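Local coordinates for protein Cow rumen GH26 endo-mannanase (Metagenome, PDB 6UEH) that probably hydrolyses internal beta-1,4-mannosidic linkages of mannans such as galactomannan, with a glycoside hydrolase family 26 barrel joined to a CBM6-like accessory domain, at residues G84-Y89 against S115-Y120; K335-I340 against W359-Y364; D369-Y374 against L415-N420; A375-V380 against N420-S425. One frame throughout, in Å; residues are numbered along the deposited sequence.

Interaction 1 (G84-Y89 against S115-Y120); sequences GIDYQY and SFKPIY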
# COMPACT_ATOMS: atom_id res chain seq x y z
N GLY A 84 -20.47 12.91 4.89
CA GLY A 84 -19.49 13.41 5.84
C GLY A 84 -18.03 13.17 5.47
O GLY A 84 -17.13 13.61 6.18
N ILE A 85 -17.80 12.49 4.35
CA ILE A 85 -16.45 12.08 3.97
C ILE A 85 -15.88 12.96 2.87
O ILE A 85 -16.54 13.21 1.86
CB ILE A 85 -16.43 10.61 3.51
CG1 ILE A 85 -17.09 9.71 4.56
CG2 ILE A 85 -15.01 10.14 3.22
CD1 ILE A 85 -17.18 8.26 4.16
N ASP A 86 -14.65 13.43 3.06
CA ASP A 86 -13.99 14.31 2.09
C ASP A 86 -12.93 13.59 1.26
O ASP A 86 -12.20 12.73 1.76
CB ASP A 86 -13.33 15.50 2.79
CG ASP A 86 -14.32 16.43 3.46
OD1 ASP A 86 -15.54 16.31 3.18
OD2 ASP A 86 -13.88 17.28 4.26
N TYR A 87 -12.85 13.96 -0.02
CA TYR A 87 -11.80 13.47 -0.90
C TYR A 87 -11.13 14.65 -1.60
O TYR A 87 -11.80 15.48 -2.21
CB TYR A 87 -12.37 12.50 -1.94
CG TYR A 87 -13.25 11.42 -1.35
CD1 TYR A 87 -12.69 10.27 -0.81
CD2 TYR A 87 -14.63 11.55 -1.34
CE1 TYR A 87 -13.49 9.27 -0.27
CE2 TYR A 87 -15.44 10.56 -0.81
CZ TYR A 87 -14.87 9.42 -0.28
OH TYR A 87 -15.66 8.43 0.25
N GLN A 88 -9.80 14.72 -1.50
CA GLN A 88 -9.06 15.87 -2.01
C GLN A 88 -8.44 15.63 -3.39
O GLN A 88 -7.86 14.58 -3.65
CB GLN A 88 -7.95 16.27 -1.02
CG GLN A 88 -8.45 16.93 0.26
CD GLN A 88 -8.99 15.93 1.26
OE1 GLN A 88 -8.56 14.78 1.30
NE2 GLN A 88 -9.94 16.37 2.08
N TYR A 89 -8.55 16.63 -4.26
CA TYR A 89 -7.98 16.58 -5.60
C TYR A 89 -7.34 17.91 -5.97
O TYR A 89 -7.87 18.97 -5.65
CB TYR A 89 -9.06 16.21 -6.63
CG TYR A 89 -9.57 14.79 -6.49
CD1 TYR A 89 -10.61 14.50 -5.62
CD2 TYR A 89 -9.01 13.76 -7.22
CE1 TYR A 89 -11.08 13.21 -5.47
CE2 TYR A 89 -9.47 12.46 -7.08
CZ TYR A 89 -10.51 12.19 -6.21
OH TYR A 89 -10.97 10.90 -6.07
N SER A 115 -21.05 17.08 -2.32
CA SER A 115 -20.67 18.48 -2.22
C SER A 115 -19.29 18.77 -2.79
O SER A 115 -18.40 17.92 -2.76
CB SER A 115 -20.70 18.94 -0.75
OG SER A 115 -21.98 18.77 -0.18
N PHE A 116 -19.13 19.97 -3.32
CA PHE A 116 -17.80 20.52 -3.53
C PHE A 116 -17.59 21.59 -2.47
O PHE A 116 -18.30 22.59 -2.44
CB PHE A 116 -17.64 21.08 -4.94
CG PHE A 116 -17.60 20.02 -6.00
CD1 PHE A 116 -16.44 19.29 -6.22
CD2 PHE A 116 -18.72 19.73 -6.76
CE1 PHE A 116 -16.39 18.31 -7.18
CE2 PHE A 116 -18.68 18.75 -7.73
CZ PHE A 116 -17.51 18.04 -7.94
N LYS A 117 -16.62 21.35 -1.59
CA LYS A 117 -16.37 22.24 -0.46
C LYS A 117 -15.31 23.27 -0.81
O LYS A 117 -14.46 23.03 -1.66
CB LYS A 117 -15.96 21.42 0.77
CG LYS A 117 -17.04 20.47 1.26
CD LYS A 117 -16.62 19.75 2.54
CE LYS A 117 -17.76 18.92 3.12
NZ LYS A 117 -17.38 18.24 4.39
N PRO A 118 -15.36 24.44 -0.15
CA PRO A 118 -14.37 25.50 -0.37
C PRO A 118 -13.02 25.16 0.25
O PRO A 118 -12.48 25.94 1.04
CB PRO A 118 -15.00 26.71 0.32
CG PRO A 118 -15.88 26.13 1.37
CD PRO A 118 -16.44 24.88 0.75
N ILE A 119 -12.48 24.00 -0.10
CA ILE A 119 -11.15 23.59 0.34
C ILE A 119 -10.36 23.11 -0.88
O ILE A 119 -10.32 21.92 -1.16
CB ILE A 119 -11.22 22.46 1.39
CG1 ILE A 119 -12.25 22.78 2.47
CG2 ILE A 119 -9.84 22.20 2.00
CD1 ILE A 119 -12.46 21.65 3.47
N TYR A 120 -9.73 24.04 -1.61
CA TYR A 120 -9.69 25.46 -1.23
C TYR A 120 -10.60 26.35 -2.09
O TYR A 120 -10.48 27.57 -2.06
CB TYR A 120 -8.25 25.98 -1.31
CG TYR A 120 -7.30 25.30 -0.35
CD1 TYR A 120 -7.70 24.98 0.94
CD2 TYR A 120 -6.00 24.99 -0.73
CE1 TYR A 120 -6.84 24.36 1.82
CE2 TYR A 120 -5.13 24.37 0.14
CZ TYR A 120 -5.55 24.06 1.41
OH TYR A 120 -4.69 23.45 2.29
O HOH W 1 -15.32 19.75 5.70

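Interaction 2 (K335-I340 against W359-Y364); sequences KTYVEI and WEQNLY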
# COMPACT_ATOMS: atom_id res chain seq x y z
N LYS A 335 16.10 9.25 -3.95
CA LYS A 335 17.02 8.93 -5.04
C LYS A 335 18.09 7.94 -4.60
O LYS A 335 18.35 6.95 -5.29
CB LYS A 335 17.67 10.21 -5.58
CG LYS A 335 18.63 9.96 -6.74
CD LYS A 335 19.35 11.24 -7.15
CE LYS A 335 20.31 10.98 -8.30
NZ LYS A 335 21.36 9.98 -7.96
N THR A 336 18.71 8.21 -3.46
CA THR A 336 19.71 7.30 -2.91
C THR A 336 19.10 5.95 -2.58
O THR A 336 19.70 4.91 -2.84
CB THR A 336 20.38 7.89 -1.65
OG1 THR A 336 21.12 9.06 -2.01
CG2 THR A 336 21.33 6.87 -1.02
N TYR A 337 17.89 5.97 -2.02
CA TYR A 337 17.21 4.74 -1.65
C TYR A 337 16.99 3.82 -2.86
O TYR A 337 17.25 2.62 -2.78
CB TYR A 337 15.86 5.02 -0.99
CG TYR A 337 15.00 3.77 -0.94
CD1 TYR A 337 15.27 2.76 -0.02
CD2 TYR A 337 13.95 3.58 -1.83
CE1 TYR A 337 14.51 1.61 0.02
CE2 TYR A 337 13.18 2.43 -1.79
CZ TYR A 337 13.47 1.45 -0.86
OH TYR A 337 12.70 0.30 -0.83
N VAL A 338 16.50 4.39 -3.95
CA VAL A 338 16.25 3.62 -5.17
C VAL A 338 17.54 2.98 -5.67
O VAL A 338 17.54 1.83 -6.11
CB VAL A 338 15.62 4.50 -6.28
CG1 VAL A 338 15.58 3.75 -7.60
CG2 VAL A 338 14.22 4.94 -5.87
N GLU A 339 18.64 3.72 -5.58
CA GLU A 339 19.94 3.19 -5.97
C GLU A 339 20.35 2.01 -5.09
O GLU A 339 20.93 1.04 -5.57
CB GLU A 339 21.01 4.29 -5.92
CG GLU A 339 20.77 5.42 -6.93
CD GLU A 339 21.81 6.52 -6.84
OE1 GLU A 339 21.55 7.63 -7.36
OE2 GLU A 339 22.89 6.28 -6.26
N ILE A 340 20.02 2.09 -3.80
CA ILE A 340 20.31 1.00 -2.87
C ILE A 340 19.48 -0.24 -3.21
O ILE A 340 20.00 -1.35 -3.20
CB ILE A 340 20.04 1.42 -1.41
CG1 ILE A 340 20.99 2.55 -1.00
CG2 ILE A 340 20.20 0.23 -0.47
CD1 ILE A 340 20.78 3.05 0.41
N TRP A 359 9.91 -9.74 -5.80
CA TRP A 359 10.36 -8.51 -5.16
C TRP A 359 9.19 -7.57 -4.85
O TRP A 359 8.59 -6.99 -5.76
CB TRP A 359 11.39 -7.81 -6.05
CG TRP A 359 12.65 -8.59 -6.22
CD1 TRP A 359 12.86 -9.63 -7.08
CD2 TRP A 359 13.89 -8.39 -5.53
NE1 TRP A 359 14.15 -10.10 -6.96
CE2 TRP A 359 14.80 -9.35 -6.01
CE3 TRP A 359 14.31 -7.50 -4.54
CZ2 TRP A 359 16.11 -9.44 -5.54
CZ3 TRP A 359 15.61 -7.59 -4.07
CH2 TRP A 359 16.49 -8.55 -4.57
N GLU A 360 8.89 -7.43 -3.57
CA GLU A 360 7.83 -6.52 -3.13
C GLU A 360 8.42 -5.27 -2.50
O GLU A 360 9.17 -5.34 -1.53
CB GLU A 360 6.89 -7.21 -2.14
CG GLU A 360 5.76 -6.31 -1.66
CD GLU A 360 4.72 -7.06 -0.84
OE1 GLU A 360 5.09 -8.05 -0.17
OE2 GLU A 360 3.54 -6.66 -0.87
N GLN A 361 8.07 -4.12 -3.06
CA GLN A 361 8.55 -2.85 -2.54
C GLN A 361 7.40 -2.06 -1.92
O GLN A 361 6.34 -1.92 -2.52
CB GLN A 361 9.22 -2.03 -3.64
CG GLN A 361 9.81 -0.71 -3.15
CD GLN A 361 10.59 0.01 -4.23
OE1 GLN A 361 10.06 0.31 -5.30
NE2 GLN A 361 11.86 0.27 -3.96
N ASN A 362 7.62 -1.55 -0.71
CA ASN A 362 6.65 -0.69 -0.07
C ASN A 362 6.58 0.67 -0.76
O ASN A 362 7.59 1.20 -1.22
CB ASN A 362 6.97 -0.49 1.41
CG ASN A 362 6.36 -1.57 2.30
OD1 ASN A 362 7.07 -2.30 2.98
ND2 ASN A 362 5.03 -1.64 2.30
N LEU A 363 5.37 1.22 -0.85
CA LEU A 363 5.19 2.60 -1.23
C LEU A 363 4.18 3.22 -0.28
O LEU A 363 3.36 2.50 0.31
CB LEU A 363 4.71 2.73 -2.68
CG LEU A 363 5.71 2.43 -3.80
CD1 LEU A 363 5.03 2.47 -5.16
CD2 LEU A 363 6.87 3.41 -3.77
N TYR A 364 4.25 4.53 -0.11
CA TYR A 364 3.21 5.24 0.62
C TYR A 364 2.43 6.12 -0.34
O TYR A 364 2.77 6.22 -1.52
CB TYR A 364 3.82 6.06 1.77
CG TYR A 364 4.26 5.19 2.92
CD1 TYR A 364 3.37 4.84 3.93
CD2 TYR A 364 5.56 4.70 3.00
CE1 TYR A 364 3.76 4.04 4.99
CE2 TYR A 364 5.96 3.90 4.06
CZ TYR A 364 5.06 3.57 5.05
OH TYR A 364 5.45 2.78 6.10

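Interaction 3 (D369-Y374 against L415-N420); sequences DSIQWY and LNFVEN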
# COMPACT_ATOMS: atom_id res chain seq x y z
N ASP A 369 4.73 12.88 -4.70
CA ASP A 369 6.18 12.67 -4.61
C ASP A 369 6.54 11.32 -3.97
O ASP A 369 7.70 10.91 -4.01
CB ASP A 369 6.83 13.80 -3.81
CG ASP A 369 6.91 15.09 -4.60
OD1 ASP A 369 6.77 15.05 -5.84
OD2 ASP A 369 7.12 16.15 -3.97
N SER A 370 5.55 10.65 -3.39
CA SER A 370 5.77 9.34 -2.79
C SER A 370 6.23 8.32 -3.83
O SER A 370 6.83 7.30 -3.49
CB SER A 370 4.50 8.84 -2.10
OG SER A 370 4.22 9.61 -0.94
N ILE A 371 5.96 8.61 -5.10
CA ILE A 371 6.33 7.71 -6.19
C ILE A 371 7.83 7.75 -6.48
O ILE A 371 8.36 6.90 -7.18
CB ILE A 371 5.55 8.04 -7.48
CG1 ILE A 371 5.49 6.82 -8.40
CG2 ILE A 371 6.17 9.25 -8.18
CD1 ILE A 371 4.75 7.08 -9.70
N GLN A 372 8.51 8.75 -5.92
CA GLN A 372 9.95 8.87 -6.11
C GLN A 372 10.72 7.77 -5.38
O GLN A 372 11.91 7.58 -5.60
CB GLN A 372 10.45 10.24 -5.66
CG GLN A 372 9.86 11.40 -6.47
CD GLN A 372 10.54 12.72 -6.16
OE1 GLN A 372 11.69 12.75 -5.73
NE2 GLN A 372 9.82 13.81 -6.37
N TRP A 373 10.02 7.04 -4.51
CA TRP A 373 10.62 5.92 -3.78
C TRP A 373 10.39 4.60 -4.51
O TRP A 373 10.74 3.53 -3.99
CB TRP A 373 10.05 5.85 -2.36
CG TRP A 373 10.34 7.06 -1.54
CD1 TRP A 373 9.66 8.24 -1.53
CD2 TRP A 373 11.40 7.21 -0.58
NE1 TRP A 373 10.23 9.11 -0.64
CE2 TRP A 373 11.30 8.50 -0.04
CE3 TRP A 373 12.42 6.36 -0.13
CZ2 TRP A 373 12.18 8.98 0.93
CZ3 TRP A 373 13.30 6.84 0.83
CH2 TRP A 373 13.17 8.14 1.35
N TYR A 374 9.81 4.66 -5.70
CA TYR A 374 9.57 3.47 -6.51
C TYR A 374 10.77 3.19 -7.41
O TYR A 374 11.24 4.07 -8.12
CB TYR A 374 8.30 3.65 -7.35
CG TYR A 374 7.95 2.49 -8.25
CD1 TYR A 374 7.85 1.19 -7.75
CD2 TYR A 374 7.70 2.68 -9.60
CE1 TYR A 374 7.52 0.13 -8.57
CE2 TYR A 374 7.37 1.63 -10.43
CZ TYR A 374 7.28 0.35 -9.91
OH TYR A 374 6.95 -0.70 -10.73
N LEU A 415 -2.26 2.23 -7.14
CA LEU A 415 -2.52 1.56 -8.41
C LEU A 415 -2.15 2.46 -9.58
O LEU A 415 -1.50 2.03 -10.53
CB LEU A 415 -3.99 1.14 -8.51
CG LEU A 415 -4.42 0.37 -9.76
CD1 LEU A 415 -5.46 -0.68 -9.40
CD2 LEU A 415 -4.98 1.31 -10.82
N ASN A 416 -2.56 3.72 -9.50
CA ASN A 416 -2.26 4.66 -10.56
C ASN A 416 -0.78 5.04 -10.58
O ASN A 416 -0.25 5.38 -11.63
CB ASN A 416 -3.14 5.90 -10.43
CG ASN A 416 -4.58 5.62 -10.82
OD1 ASN A 416 -4.90 5.51 -12.00
ND2 ASN A 416 -5.46 5.49 -9.83
N PHE A 417 -0.12 4.96 -9.42
CA PHE A 417 1.33 5.16 -9.36
C PHE A 417 2.05 4.22 -10.32
O PHE A 417 2.90 4.65 -11.09
CB PHE A 417 1.85 4.94 -7.93
CG PHE A 417 1.84 6.16 -7.07
CD1 PHE A 417 1.56 7.41 -7.60
CD2 PHE A 417 2.12 6.07 -5.71
CE1 PHE A 417 1.56 8.54 -6.79
CE2 PHE A 417 2.12 7.19 -4.90
CZ PHE A 417 1.84 8.43 -5.44
N VAL A 418 1.69 2.94 -10.27
CA VAL A 418 2.33 1.94 -11.12
C VAL A 418 1.51 1.66 -12.37
O VAL A 418 1.83 0.73 -13.12
CB VAL A 418 2.55 0.63 -10.36
CG1 VAL A 418 3.51 0.84 -9.19
CG2 VAL A 418 1.22 0.06 -9.87
N GLU A 419 0.47 2.46 -12.60
CA GLU A 419 -0.40 2.31 -13.78
C GLU A 419 -0.96 0.90 -13.89
O GLU A 419 -1.03 0.34 -14.99
CB GLU A 419 0.36 2.68 -15.06
CG GLU A 419 0.94 4.09 -15.07
CD GLU A 419 1.72 4.40 -16.33
OE1 GLU A 419 1.63 3.62 -17.30
OE2 GLU A 419 2.43 5.43 -16.36
N ASN A 420 -1.36 0.33 -12.76
CA ASN A 420 -1.91 -1.02 -12.69
C ASN A 420 -1.01 -2.07 -13.34
O ASN A 420 -1.50 -3.04 -13.93
CB ASN A 420 -3.30 -1.05 -13.33
CG ASN A 420 -4.11 -2.27 -12.90
OD1 ASN A 420 -3.93 -2.79 -11.80
ND2 ASN A 420 -5.01 -2.72 -13.77

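Interaction 4 (A375-V380 against N420-S425); sequences AGDEYV and NKKMIS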
# COMPACT_ATOMS: atom_id res chain seq x y z
N ALA A 375 11.26 1.95 -7.37
CA ALA A 375 12.49 1.60 -8.07
C ALA A 375 12.27 1.31 -9.56
O ALA A 375 13.23 1.12 -10.31
CB ALA A 375 13.14 0.40 -7.41
N GLY A 376 11.01 1.26 -9.99
CA GLY A 376 10.71 1.06 -11.40
C GLY A 376 10.20 -0.33 -11.73
O GLY A 376 10.46 -1.29 -11.00
N ASP A 377 9.49 -0.45 -12.85
CA ASP A 377 8.85 -1.70 -13.25
C ASP A 377 9.83 -2.86 -13.43
O ASP A 377 9.45 -4.02 -13.26
CB ASP A 377 8.08 -1.50 -14.56
CG ASP A 377 6.88 -0.59 -14.40
OD1 ASP A 377 6.44 -0.38 -13.25
OD2 ASP A 377 6.36 -0.10 -15.43
N GLU A 378 11.07 -2.55 -13.77
CA GLU A 378 12.05 -3.58 -14.08
C GLU A 378 12.77 -4.09 -12.83
O GLU A 378 13.58 -5.01 -12.90
CB GLU A 378 13.05 -3.07 -15.12
CG GLU A 378 14.02 -1.99 -14.62
CD GLU A 378 13.41 -0.60 -14.53
OE1 GLU A 378 12.19 -0.45 -14.74
OE2 GLU A 378 14.16 0.36 -14.24
N TYR A 379 12.47 -3.49 -11.67
CA TYR A 379 13.12 -3.87 -10.42
C TYR A 379 12.15 -4.31 -9.32
O TYR A 379 12.58 -4.66 -8.22
CB TYR A 379 13.97 -2.71 -9.90
CG TYR A 379 15.30 -2.54 -10.60
CD1 TYR A 379 16.40 -3.32 -10.24
CD2 TYR A 379 15.47 -1.60 -11.60
CE1 TYR A 379 17.62 -3.16 -10.88
CE2 TYR A 379 16.68 -1.44 -12.24
CZ TYR A 379 17.75 -2.22 -11.87
OH TYR A 379 18.97 -2.07 -12.50
N VAL A 380 10.86 -4.26 -9.61
CA VAL A 380 9.83 -4.53 -8.61
C VAL A 380 8.73 -5.45 -9.17
O VAL A 380 8.33 -5.29 -10.33
CB VAL A 380 9.19 -3.21 -8.09
CG1 VAL A 380 8.12 -3.49 -7.04
CG2 VAL A 380 10.25 -2.27 -7.53
N ASN A 420 -1.36 0.33 -12.76
CA ASN A 420 -1.91 -1.02 -12.69
C ASN A 420 -1.01 -2.07 -13.34
O ASN A 420 -1.50 -3.04 -13.93
CB ASN A 420 -3.30 -1.05 -13.33
CG ASN A 420 -4.11 -2.27 -12.90
OD1 ASN A 420 -3.93 -2.79 -11.80
ND2 ASN A 420 -5.01 -2.72 -13.77
N LYS A 421 0.30 -1.89 -13.25
CA LYS A 421 1.24 -2.86 -13.81
C LYS A 421 1.80 -3.78 -12.74
O LYS A 421 2.44 -4.79 -13.04
CB LYS A 421 2.37 -2.15 -14.55
CG LYS A 421 1.90 -1.31 -15.72
CD LYS A 421 3.02 -0.99 -16.68
CE LYS A 421 2.53 -0.13 -17.83
NZ LYS A 421 1.30 -0.69 -18.45
N LYS A 422 1.56 -3.43 -11.48
CA LYS A 422 1.97 -4.27 -10.35
C LYS A 422 0.79 -4.51 -9.42
O LYS A 422 -0.06 -3.64 -9.24
CB LYS A 422 3.12 -3.62 -9.58
CG LYS A 422 4.29 -3.15 -10.43
CD LYS A 422 5.03 -4.30 -11.09
CE LYS A 422 6.13 -3.80 -12.00
NZ LYS A 422 6.90 -4.90 -12.64
N MET A 423 0.73 -5.71 -8.85
CA MET A 423 -0.29 -6.01 -7.85
C MET A 423 0.01 -5.26 -6.56
O MET A 423 1.17 -4.99 -6.24
CB MET A 423 -0.36 -7.52 -7.58
CG MET A 423 -0.91 -8.32 -8.74
SD MET A 423 -0.95 -10.08 -8.39
CE MET A 423 0.79 -10.45 -8.26
N ILE A 424 -1.04 -4.92 -5.82
CA ILE A 424 -0.90 -4.15 -4.59
C ILE A 424 -1.48 -4.89 -3.40
O ILE A 424 -2.57 -5.47 -3.50
CB ILE A 424 -1.59 -2.79 -4.72
CG1 ILE A 424 -1.09 -2.09 -5.99
CG2 ILE A 424 -1.33 -1.92 -3.49
CD1 ILE A 424 -1.62 -0.74 -6.13
N SER A 425 -0.77 -4.86 -2.28
CA SER A 425 -1.19 -5.59 -1.10
C SER A 425 -1.05 -4.79 0.19
O SER A 425 -0.42 -3.74 0.23
CB SER A 425 -0.38 -6.88 -0.97
OG SER A 425 0.97 -6.58 -0.70

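Interaction 1 (G84-Y89 against S115-Y120)
Asp86 and Lys117 meet in a salt bridge at the surface of the CBM6-like domain, and this charged pair is the whole of the direct contact between 84-89 and 115-120. Lys117 NZ lies 2.9 Å from Asp86 OD1 and donates to the syn lone pair, on the side of the second oxygen. The two side chains run at about a right angle to each other. Beyond CG the lysine is fully extended, which carries the ammonium across to the carboxylate although the CA atoms of Asp86 and Lys117 are 8.7 Å apart. The close side of the carboxylate is OD1, which is also hydrogen-bonded to Ser81 OG and so has two partners. The looser side is OD2: a water accepts from Lys117 NZ at 2.9 Å and donates to Asp86 OD2 at 3.2 Å, closing a small hydrated ring around the ion pair. The buried surface is small, 131 Å² in all. In the four-stranded antiparallel sheet, strands 85-94 and 110-117 are not neighbours; strand 76-82 runs between them, hydrogen-bonded to both, so the salt bridge spans it from the edge strand over Ser81.

Interaction 2 (K335-I340 against W359-Y364)
Gln361 reaches out from its barrel strand to the phenol end of Tyr337, and its amide donates to the hydroxyl. The bond from Gln361 NE2 to Tyr337 OH is 3.2 Å long with an N-H...O angle of 154°, and the hydroxyl oxygen sits a little out of the amide plane. The two side chains arrive from opposite directions, with ring and amide planes 37° apart. Gln361 NE2 also lies 3.3 Å from Tyr337 CE2, approaching the ring obliquely, while the aliphatic Gln361 CG is 3.8 Å from Tyr337 OH. Both residues carry CG anti to the backbone N (chi1 165° in Tyr337), and the glutamine stays extended beyond it, which spans the gap between helix and strand. Further out, Tyr337 OH is hydrogen-bonded to Leu311 O, and Gln361 OE1 accepts from Ala375 N, so each polar end has a second partner that fixes its rotation. A phenylalanine at Tyr337 would probably leave Leu311 O and the amide of Gln361 each without a mate inside the core. Helix 334-351 links the parallel strands 306-309 and 357-362 in a beta-alpha-beta crossover of the TIM barrel, and the bond ties that helix to the second strand. A buried relay results: the phenol accepts from the amide and gives its own proton to a backbone carbonyl.

Interaction 3 (D369-Y374 against L415-N420)
Ser370 opens the contact by setting its CB 4.0 Å from Phe417 CE2, oblique to the ring, while its hydroxyl turns to Glu315 OE1. Ile371 follows and sits over one face of the phenylalanine. Its CB stands 4.0 Å from the centroid of the Phe417 ring and only 8° off the normal, a CH-pi contact over the centre of that face. With CG1 anti to the backbone N (chi1 -157°), the rest of the chain is carried along the same ring, so that Ile371 CD1 comes to 3.8 Å from Phe417 CD1 and 3.4 Å from Phe417 O. An alanine at Phe417 is likely to strip Ile371 of the surface it lies on and open a gap beside the 3-10 turn.

Phe417 closes helix 408-417, which ends in a Schellman motif: Glu419 takes positive phi, and Asn420 N reaches back to Leu415 O at 2.8 Å. In the barrel this helix comes between strands 382-387 and 423-429, whereas 369-374 belongs to the long loop after strand 357-362. Where that loop leaves its 3-10 turn, Tyr374 N still bonds to Ile371 O, and the Tyr374 ring offers one face to Val418. Val418 CG1 lies 4.2 Å from the ring centroid, 21° off the normal and displaced toward the hydroxyl end; Tyr374 OH itself is hydrogen-bonded to Asp377 OD1.

Interaction 4 (A375-V380 against N420-S425)
Two lysine chains lie on the same side of the plane of the Asp377 carboxylate, each touching it through a methylene carbon rather than through its charge, while the hydroxyl of Tyr374, close to that plane, is the hydrogen-bonding partner of OD1. Asp377 OD1 lies 3.7 Å from Lys422 CE, and Asp377 OD2 is equally near Lys421 CD. Neither ammonium forms a salt bridge with it: Lys422 NZ is 4.6 Å from Asp377 OD1, and the Lys421 chain bends at its last torsion, with its NZ 5.9 Å from Asp377 OD2. The positive charges nearby would still be expected to favour the ionised carboxylate.

The flat groups that grip Lys422 are two peptide carbonyls. Lys422 NZ donates to Asp377 O at 2.8 Å, in the carbonyl plane and on a lone pair, with a C=O...N angle of 128°. Its second bond, to Val380 O at 2.7 Å, is nearly straight with the carbonyl, at 167°. The lysine gets there by a bend at chi2 (-66°), after which the chain runs out straight to the ammonium. The loop curls around this ammonium, with Tyr379 N bonded back to Gly376 O at 3.1 Å, and one lysine thus ties together both ends of the 377-380 bend.

Behind the bend, the Val380 side chain packs on Trp341 of helix 334-351, and Trp341 NE1 bonds to Tyr379 O. From Lys422 the chain continues into barrel strand 423-429, which pairs in parallel with strand 382-387, the strand that the 375-380 loop leads into.

How the interactions relate
Interactions 2, 3 and 4 form one connected patch of the barrel, and Gln361 and Tyr374 are its links. Besides its bond to Ala375, Gln361 OE1 touches Val380 CG2 at 3.4 Å, joining interactions 2 and 4; Tyr374 OH lies 3.4 Å from Lys422 CE between interactions 3 and 4, which share Asn420. Their centres are about 8 Å apart, each about 11 Å from that of interaction 2. Interaction 1 belongs to the accessory domain, which also carries the calcium site; its nearest atoms stay about 8 Å from those of interaction 3. Interaction 4 lies where strands 382-387 and 423-429 begin, probably away from the cleft, which TIM-barrel glycosidases form at the C-terminal strand ends.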